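Local coordinates for 2-polyprenyl-6-methoxyphenol hydroxylase-like FAD-dependent oxidoreductase (Streptomyces sp. NRRL 11266, PDB 6UI5), which binds flavin-adenine dinucleotide in a Rossmann-type domain and probably works as an FAD-dependent oxidoreductase related to the aromatic-ring hydroxylases, at residues C19-M23 with R24-A28; E83-Q86 with G87-P91; V305-G308 with W309-A313; E364-F368 with D369-V373. All blocks are in the same frame, centred on the assembly; numbering follows the deposited sequence.

Interaction 1: C19-M23 with R24-A28; sequences CELAM and RDVPA
A Schellman motif closes helix 12-22, where the backbone of Leu21 and Ala22 receives the amides of Val26 and Asp25. Val26 N donates to Leu21 O at 3.0 Å, and Asp25 N reaches Ala22 O at the same length, 3.0 Å, but from above the carbonyl plane rather than along a lone pair. Asp25 is the C-prime residue, and its positive phi of 58° lets the chain swing away from the helix axis; its short polar side chain suits this exposed bend. Beneath the turn, Val26 CB comes within 4.3 Å of Leu21 CB, and Ala28 CB packs against the same Leu21 atom, so the emerging chain folds back onto the last helical turn. Small and branched apolar residues fit this buried space, where Leu21 and Val26 also touch Val5 of the first strand.

On another side of the helix end, Arg24 runs back alongside Glu20. Its chain is extended from CG to NE, which brings NH1 to 2.8 Å from Glu20 O, at the edge of the guanidinium. The same nitrogen forms a salt bridge with Glu20 OE2 at 3.2 Å, on the anti side and somewhat out of the carboxylate plane, the two flat groups being 39° apart. Met23 CG lies over one guanidinium face. Glu20 OE1 forms a salt bridge with Arg57, so the carboxylate is shared between two arginines; Arg24 NH2 in turn donates to Gly428 O. This is a C-terminal helix cap at the helix-to-strand turn of a Rossmann-type beta-alpha-beta unit.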
# COMPACT_ATOMS: atom_id res chain seq x y z
N CYS A 19 35.91 -9.88 8.01
CA CYS A 19 35.79 -11.13 8.74
C CYS A 19 35.37 -12.28 7.81
O CYS A 19 35.96 -13.37 7.86
CB CYS A 19 34.81 -10.99 9.89
SG CYS A 19 35.40 -9.96 11.23
N GLU A 20 34.34 -12.04 6.97
CA GLU A 20 33.93 -13.09 6.03
C GLU A 20 35.08 -13.48 5.10
O GLU A 20 35.16 -14.64 4.66
CB GLU A 20 32.74 -12.63 5.18
CG GLU A 20 31.37 -12.36 5.88
CD GLU A 20 30.78 -13.55 6.68
OE1 GLU A 20 30.29 -13.32 7.81
OE2 GLU A 20 30.76 -14.70 6.17
N LEU A 21 35.99 -12.55 4.80
CA LEU A 21 37.10 -12.88 3.91
C LEU A 21 38.23 -13.59 4.66
O LEU A 21 38.86 -14.51 4.12
CB LEU A 21 37.61 -11.63 3.22
CG LEU A 21 36.69 -10.96 2.20
CD1 LEU A 21 37.29 -9.64 1.63
CD2 LEU A 21 36.41 -11.94 1.08
N ALA A 22 38.47 -13.19 5.91
CA ALA A 22 39.62 -13.68 6.67
C ALA A 22 39.34 -15.02 7.33
O ALA A 22 40.26 -15.83 7.48
CB ALA A 22 40.01 -12.66 7.74
N MET A 23 38.09 -15.26 7.74
CA MET A 23 37.77 -16.58 8.26
C MET A 23 37.98 -17.67 7.22
O MET A 23 38.15 -18.84 7.58
CB MET A 23 36.33 -16.61 8.78
CG MET A 23 35.27 -16.81 7.68
SD MET A 23 33.63 -16.88 8.46
CE MET A 23 33.87 -15.57 9.70
N ARG A 24 38.01 -17.30 5.93
CA ARG A 24 38.28 -18.23 4.84
C ARG A 24 39.70 -18.08 4.29
O ARG A 24 39.96 -18.45 3.14
CB ARG A 24 37.23 -18.05 3.74
CG ARG A 24 35.76 -18.08 4.28
CD ARG A 24 34.69 -18.08 3.17
NE ARG A 24 33.38 -18.45 3.71
CZ ARG A 24 32.57 -17.59 4.33
NH1 ARG A 24 32.96 -16.33 4.46
NH2 ARG A 24 31.37 -17.98 4.78
N ASP A 25 40.63 -17.54 5.09
CA ASP A 25 42.04 -17.48 4.71
C ASP A 25 42.27 -16.72 3.40
O ASP A 25 43.20 -17.02 2.65
CB ASP A 25 42.65 -18.89 4.64
CG ASP A 25 42.53 -19.65 5.96
OD1 ASP A 25 42.23 -19.03 7.00
OD2 ASP A 25 42.75 -20.88 5.95
N VAL A 26 41.41 -15.76 3.09
CA VAL A 26 41.62 -14.82 1.99
C VAL A 26 42.33 -13.60 2.57
O VAL A 26 41.79 -12.98 3.50
CB VAL A 26 40.29 -14.41 1.33
CG1 VAL A 26 40.50 -13.20 0.42
CG2 VAL A 26 39.69 -15.56 0.55
N PRO A 27 43.50 -13.22 2.07
CA PRO A 27 44.22 -12.07 2.65
C PRO A 27 43.42 -10.80 2.43
O PRO A 27 43.12 -10.43 1.29
CB PRO A 27 45.54 -12.06 1.87
CG PRO A 27 45.19 -12.64 0.53
CD PRO A 27 44.09 -13.66 0.79
N ALA A 28 43.04 -10.14 3.52
CA ALA A 28 42.23 -8.93 3.42
C ALA A 28 42.91 -7.76 4.12
O ALA A 28 43.48 -7.89 5.21
CB ALA A 28 40.85 -9.14 4.01

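Interaction 2: E83-Q86 with G87-P91; sequences EKVQ and GPREP
Arg89 grips the backbone carbonyl of Gln86, the tight point of this loop between strands 78-80 and 92-93. NE donates to Gln86 O at 3.0 Å, arriving almost in line with the carbonyl bond, while NH2 adds a weak bond to the same oxygen at 3.3 Å. One acceptor is thus held by two nitrogens of a single guanidinium, although the oxygen sits 25° out of its plane. The bend of the arginine chain at chi2, -121°, turns the group back over the loop to make this possible. Val85, the buried residue here, brings CG1 to 4.2 Å from Arg89 NE, and its branched side chain also packs on Ala376 and Glu377 of helix 369-379. Beyond the fork, NH1 forms a salt bridge with Glu52, which further limits rotation of the guanidinium.

The outer side is looser. Gly87 and Pro88 are exposed, and the chain passes Gly87 with a phi of 74°, a bend readily taken by a residue without CB, whose neighbour Gln86 O leaves little room for one. Pro88 then stiffens the outgoing limb. The amide end of Gln86 makes no hydrogen bond to the following segment; the side chain is partly exposed and touches Leu402. Here an arginine reaching back to the carbonyl three residues earlier closes an irregular surface connection between strands 78-80 and 92-93 of the FAD-binding domain.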
# COMPACT_ATOMS: atom_id res chain seq x y z
N GLU A 83 3.92 -12.06 14.59
CA GLU A 83 3.60 -13.44 14.95
C GLU A 83 3.18 -14.29 13.76
O GLU A 83 3.12 -15.52 13.89
CB GLU A 83 2.50 -13.45 16.02
CG GLU A 83 1.16 -12.85 15.57
CD GLU A 83 1.04 -11.35 15.83
OE1 GLU A 83 2.02 -10.73 16.32
OE2 GLU A 83 -0.04 -10.78 15.55
N LYS A 84 2.87 -13.68 12.62
CA LYS A 84 2.50 -14.40 11.41
C LYS A 84 3.71 -14.80 10.57
O LYS A 84 3.56 -15.50 9.57
CB LYS A 84 1.52 -13.56 10.57
CG LYS A 84 0.27 -13.08 11.33
CD LYS A 84 -1.01 -13.79 10.90
CE LYS A 84 -1.09 -15.24 11.38
NZ LYS A 84 -2.22 -16.00 10.73
N VAL A 85 4.90 -14.37 10.95
CA VAL A 85 6.11 -14.73 10.20
C VAL A 85 6.49 -16.16 10.55
O VAL A 85 6.34 -16.60 11.69
CB VAL A 85 7.24 -13.72 10.51
CG1 VAL A 85 8.56 -14.12 9.84
CG2 VAL A 85 6.83 -12.33 10.06
N GLN A 86 6.98 -16.89 9.56
CA GLN A 86 7.24 -18.32 9.71
C GLN A 86 8.24 -18.60 10.83
O GLN A 86 9.20 -17.85 11.04
CB GLN A 86 7.75 -18.89 8.38
CG GLN A 86 8.49 -20.21 8.46
CD GLN A 86 7.59 -21.40 8.17
OE1 GLN A 86 6.36 -21.30 8.20
NE2 GLN A 86 8.21 -22.53 7.87
N GLY A 87 8.01 -19.69 11.56
CA GLY A 87 8.99 -20.29 12.44
C GLY A 87 9.19 -19.48 13.70
O GLY A 87 8.59 -18.43 13.87
N PRO A 88 10.02 -19.97 14.62
CA PRO A 88 10.48 -19.12 15.73
C PRO A 88 11.56 -18.14 15.28
O PRO A 88 12.47 -18.49 14.52
CB PRO A 88 11.03 -20.12 16.75
CG PRO A 88 10.50 -21.46 16.34
CD PRO A 88 10.33 -21.39 14.85
N ARG A 89 11.44 -16.89 15.75
CA ARG A 89 12.50 -15.90 15.61
C ARG A 89 12.65 -15.02 16.84
O ARG A 89 12.12 -15.33 17.91
CB ARG A 89 12.28 -15.01 14.38
CG ARG A 89 11.57 -15.72 13.20
CD ARG A 89 12.43 -15.69 11.97
NE ARG A 89 11.86 -16.50 10.89
CZ ARG A 89 12.56 -17.24 10.04
NH1 ARG A 89 13.91 -17.29 10.10
NH2 ARG A 89 11.91 -17.96 9.11
N GLU A 90 13.35 -13.91 16.68
CA GLU A 90 13.82 -13.13 17.82
C GLU A 90 13.16 -11.76 17.87
O GLU A 90 12.86 -11.17 16.83
CB GLU A 90 15.34 -12.92 17.75
CG GLU A 90 16.16 -14.10 18.10
CD GLU A 90 17.63 -13.83 17.88
OE1 GLU A 90 18.07 -13.87 16.71
OE2 GLU A 90 18.34 -13.55 18.88
N PRO A 91 12.95 -11.23 19.06
CA PRO A 91 12.70 -9.79 19.19
C PRO A 91 13.93 -9.00 18.80
O PRO A 91 15.06 -9.49 18.90
CB PRO A 91 12.39 -9.62 20.68
CG PRO A 91 13.19 -10.76 21.34
CD PRO A 91 13.06 -11.90 20.37

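Interaction 3: V305-G308 with W309-A313; sequences VNLG and WKIAA
Val305 O approaches Trp309 CD1 at 3.3 Å, lying in the plane of the indole at its edge. One residue on, Asn306 points its amide at Lys310: OD1 accepts from NZ at 2.7 Å, the donor being tilted 29° from the carbonyl plane. The largely extended lysine chain spans one helical turn to get there, and on its way CG sits 3.6 Å above the centre of the Trp309 ring, covering one face. Glu330 joins this buried polar group by pairing with Lys310 NZ and accepting from Asn306 ND2, and Ser326 adds a hydrogen bond to Lys310 NZ. Leu307 supplies the regular helical bond, its O receiving Ile311 N at 3.1 Å and nearly straight. With CG anti to the backbone N (chi1 174°), its CD1 reaches Ile311 CG1 at 3.9 Å; the two aliphatic side chains also meet Val152 of the parallel sheet. At Gly308 the helix is interrupted: Trp309 takes a positive phi (126°), and its N has no bond to the preceding turn. The arrangement is that of a buried, kinked helix, 295-316, packing one apolar side on the Rossmann-type sheet and sharing a charge network with helix 325-346.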
# COMPACT_ATOMS: atom_id res chain seq x y z
N VAL A 305 27.75 -10.53 4.28
CA VAL A 305 27.60 -11.97 4.41
C VAL A 305 27.35 -12.58 3.04
O VAL A 305 27.95 -13.60 2.69
CB VAL A 305 26.48 -12.28 5.43
CG1 VAL A 305 26.16 -13.76 5.46
CG2 VAL A 305 26.94 -11.80 6.83
N ASN A 306 26.56 -11.90 2.20
CA ASN A 306 26.37 -12.37 0.83
C ASN A 306 27.68 -12.36 0.05
O ASN A 306 28.01 -13.34 -0.62
CB ASN A 306 25.33 -11.50 0.12
CG ASN A 306 24.95 -12.07 -1.24
OD1 ASN A 306 25.76 -12.06 -2.17
ND2 ASN A 306 23.74 -12.60 -1.35
N LEU A 307 28.45 -11.27 0.12
CA LEU A 307 29.59 -11.14 -0.79
C LEU A 307 30.84 -11.86 -0.28
O LEU A 307 31.60 -12.41 -1.08
CB LEU A 307 29.91 -9.67 -1.04
CG LEU A 307 31.18 -9.45 -1.85
CD1 LEU A 307 30.98 -10.05 -3.21
CD2 LEU A 307 31.51 -7.96 -1.94
N GLY A 308 31.07 -11.86 1.03
CA GLY A 308 32.14 -12.70 1.55
C GLY A 308 31.68 -14.15 1.55
O GLY A 308 30.69 -14.50 2.23
N TRP A 309 32.41 -14.96 0.77
CA TRP A 309 32.23 -16.39 0.49
C TRP A 309 32.19 -16.50 -1.03
O TRP A 309 32.97 -17.26 -1.62
CB TRP A 309 31.02 -17.06 1.19
CG TRP A 309 29.61 -17.08 0.50
CD1 TRP A 309 28.53 -16.31 0.83
CD2 TRP A 309 29.17 -17.94 -0.57
NE1 TRP A 309 27.45 -16.60 0.01
CE2 TRP A 309 27.82 -17.60 -0.85
CE3 TRP A 309 29.78 -18.95 -1.31
CZ2 TRP A 309 27.07 -18.24 -1.85
CZ3 TRP A 309 29.03 -19.60 -2.31
CH2 TRP A 309 27.69 -19.24 -2.56
N LYS A 310 31.40 -15.66 -1.70
CA LYS A 310 31.50 -15.63 -3.16
C LYS A 310 32.88 -15.18 -3.60
O LYS A 310 33.53 -15.86 -4.41
CB LYS A 310 30.41 -14.74 -3.74
CG LYS A 310 29.08 -15.10 -3.15
CD LYS A 310 27.95 -14.66 -4.01
CE LYS A 310 26.70 -14.82 -3.23
NZ LYS A 310 25.57 -14.13 -3.89
N ILE A 311 33.38 -14.05 -3.08
CA ILE A 311 34.76 -13.66 -3.37
C ILE A 311 35.71 -14.76 -2.93
O ILE A 311 36.64 -15.13 -3.67
CB ILE A 311 35.13 -12.32 -2.70
CG1 ILE A 311 34.73 -11.13 -3.55
CG2 ILE A 311 36.64 -12.25 -2.54
CD1 ILE A 311 35.06 -9.83 -2.90
N ALA A 312 35.51 -15.30 -1.72
CA ALA A 312 36.44 -16.34 -1.26
C ALA A 312 36.43 -17.53 -2.20
O ALA A 312 37.50 -18.07 -2.54
CB ALA A 312 36.09 -16.78 0.16
N ALA A 313 35.24 -17.94 -2.66
CA ALA A 313 35.15 -19.02 -3.63
C ALA A 313 35.93 -18.70 -4.90
O ALA A 313 36.63 -19.55 -5.44
CB ALA A 313 33.69 -19.31 -3.97

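Interaction 4: E364-F368 with D369-V373; sequences EFLKF and DEVNV
Val371 fills the apolar centre, with Leu366, Phe365 and Phe368 arranged around its two methyl groups. CG1 meets Leu366 CD2 at 4.0 Å and Phe365 CB at 4.3 Å, whereas CG2 approaches Phe368 CB at 4.2 Å, near the plane of that ring. A beta-branched residue suits the spot because its two methyls serve different neighbours; with CG1 anti to the backbone N (chi1 172°), CG1 faces Leu366 and Phe365 while CG2 faces Phe368. The rings continue the apolar patch into the dimer interface, where Phe365 meets Phe365 of the second subunit with planes at about 75°.

Farther out, Asn372 fastens the turn. Its ND2 donates to Leu366 O at 2.8 Å and to Phe368 O at 2.9 Å, with both oxygens in the plane of the amide, which leaves little freedom to rotate it. Phe368 O also takes the backbone N of Asn372 at 3.2 Å, so two donors grip it from opposite faces of its carbonyl plane. The amide oxygen, Asn372 OD1, accepts from Ala81 N, tying the turn to the end of strand 78-80. At the polar edge the exposed Lys367 sends NZ to Glu364 OE1, a weak salt-bridging hydrogen bond of 3.4 Å. Phe368 ends the type I turn that starts at Phe365 and at the same time occupies the N-cap position of helix 369-379: a tight connection between two successive helices, pinned by an asparagine from the second.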
# COMPACT_ATOMS: atom_id res chain seq x y z
N GLU A 364 -6.03 -0.38 5.85
CA GLU A 364 -6.76 -1.46 5.18
C GLU A 364 -5.84 -2.62 4.83
O GLU A 364 -6.20 -3.79 5.04
CB GLU A 364 -7.45 -0.94 3.91
CG GLU A 364 -8.67 -0.05 4.14
CD GLU A 364 -9.63 -0.58 5.20
OE1 GLU A 364 -9.97 -1.79 5.16
OE2 GLU A 364 -10.03 0.21 6.09
N PHE A 365 -4.64 -2.34 4.29
CA PHE A 365 -3.76 -3.40 3.82
C PHE A 365 -3.25 -4.27 4.96
O PHE A 365 -3.13 -5.49 4.81
CB PHE A 365 -2.58 -2.81 3.05
CG PHE A 365 -2.93 -2.23 1.70
CD1 PHE A 365 -4.21 -2.33 1.20
CD2 PHE A 365 -1.95 -1.63 0.92
CE1 PHE A 365 -4.52 -1.81 -0.05
CE2 PHE A 365 -2.25 -1.10 -0.32
CZ PHE A 365 -3.54 -1.19 -0.81
N LEU A 366 -2.96 -3.67 6.11
CA LEU A 366 -2.51 -4.44 7.26
C LEU A 366 -3.61 -5.28 7.89
O LEU A 366 -3.37 -5.94 8.90
CB LEU A 366 -1.86 -3.52 8.31
CG LEU A 366 -0.53 -2.90 7.87
CD1 LEU A 366 0.09 -1.99 8.92
CD2 LEU A 366 0.44 -4.00 7.51
N LYS A 367 -4.82 -5.28 7.33
CA LYS A 367 -5.76 -6.31 7.73
C LYS A 367 -5.46 -7.64 7.06
O LYS A 367 -6.04 -8.65 7.46
CB LYS A 367 -7.20 -5.89 7.43
CG LYS A 367 -7.72 -4.81 8.37
CD LYS A 367 -8.93 -4.08 7.81
CE LYS A 367 -9.40 -2.99 8.76
NZ LYS A 367 -10.73 -2.43 8.39
N PHE A 368 -4.56 -7.67 6.08
CA PHE A 368 -4.23 -8.85 5.30
C PHE A 368 -2.96 -9.53 5.81
O PHE A 368 -1.97 -8.87 6.13
CB PHE A 368 -4.04 -8.50 3.82
CG PHE A 368 -5.17 -7.73 3.22
CD1 PHE A 368 -6.49 -8.04 3.53
CD2 PHE A 368 -4.90 -6.68 2.34
CE1 PHE A 368 -7.55 -7.32 2.96
CE2 PHE A 368 -5.94 -5.95 1.77
CZ PHE A 368 -7.27 -6.27 2.09
N ASP A 369 -2.99 -10.87 5.82
CA ASP A 369 -1.85 -11.62 6.34
C ASP A 369 -0.63 -11.50 5.43
O ASP A 369 0.50 -11.33 5.91
CB ASP A 369 -2.25 -13.09 6.53
CG ASP A 369 -3.34 -13.27 7.57
OD1 ASP A 369 -3.90 -12.25 8.06
OD2 ASP A 369 -3.65 -14.44 7.90
N GLU A 370 -0.82 -11.62 4.11
CA GLU A 370 0.33 -11.58 3.21
C GLU A 370 1.05 -10.24 3.28
O GLU A 370 2.26 -10.19 3.08
CB GLU A 370 -0.08 -11.87 1.77
CG GLU A 370 -0.12 -13.38 1.43
CD GLU A 370 -0.45 -13.69 -0.03
OE1 GLU A 370 0.32 -14.45 -0.66
OE2 GLU A 370 -1.48 -13.19 -0.54
N VAL A 371 0.32 -9.15 3.53
CA VAL A 371 1.00 -7.87 3.61
C VAL A 371 1.81 -7.79 4.90
O VAL A 371 3.00 -7.45 4.87
CB VAL A 371 0.01 -6.70 3.49
CG1 VAL A 371 0.73 -5.38 3.78
CG2 VAL A 371 -0.64 -6.68 2.09
N ASN A 372 1.19 -8.17 6.03
CA ASN A 372 1.89 -8.15 7.31
C ASN A 372 3.17 -8.97 7.25
O ASN A 372 4.24 -8.51 7.66
CB ASN A 372 0.99 -8.67 8.43
CG ASN A 372 0.15 -7.57 9.04
OD1 ASN A 372 0.55 -6.90 10.01
ND2 ASN A 372 -1.04 -7.38 8.48
N VAL A 373 3.08 -10.17 6.69
CA VAL A 373 4.24 -11.05 6.67
C VAL A 373 5.31 -10.49 5.75
O VAL A 373 6.49 -10.43 6.10
CB VAL A 373 3.81 -12.47 6.28
CG1 VAL A 373 5.03 -13.35 5.99
CG2 VAL A 373 2.96 -13.04 7.42

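In the fold
The four contacts fall into two touching pairs. Interactions 1 and 3, with centres 9 Å apart, join helices 12-22 and 295-316: Arg24 CZ packs 3.5 Å from Trp309 CB, and Leu21 CD2 lies 3.6 Å from Ile311 CG2. Both flank the Rossmann-type core without reaching the cofactor; the side chains of Glu20 and Leu307 stay about 13 and 12 Å from FAD. Interactions 2 and 4, centres 16 Å apart, meet where Val373 CG2 packs on Lys84 O at 3.3 Å, assisted by a long, weak ion pair between Lys84 and Asp369. Interaction 4 reaches the dimer interface, on the opposite side of the chain's centre from interaction 1, 42 Å between centres.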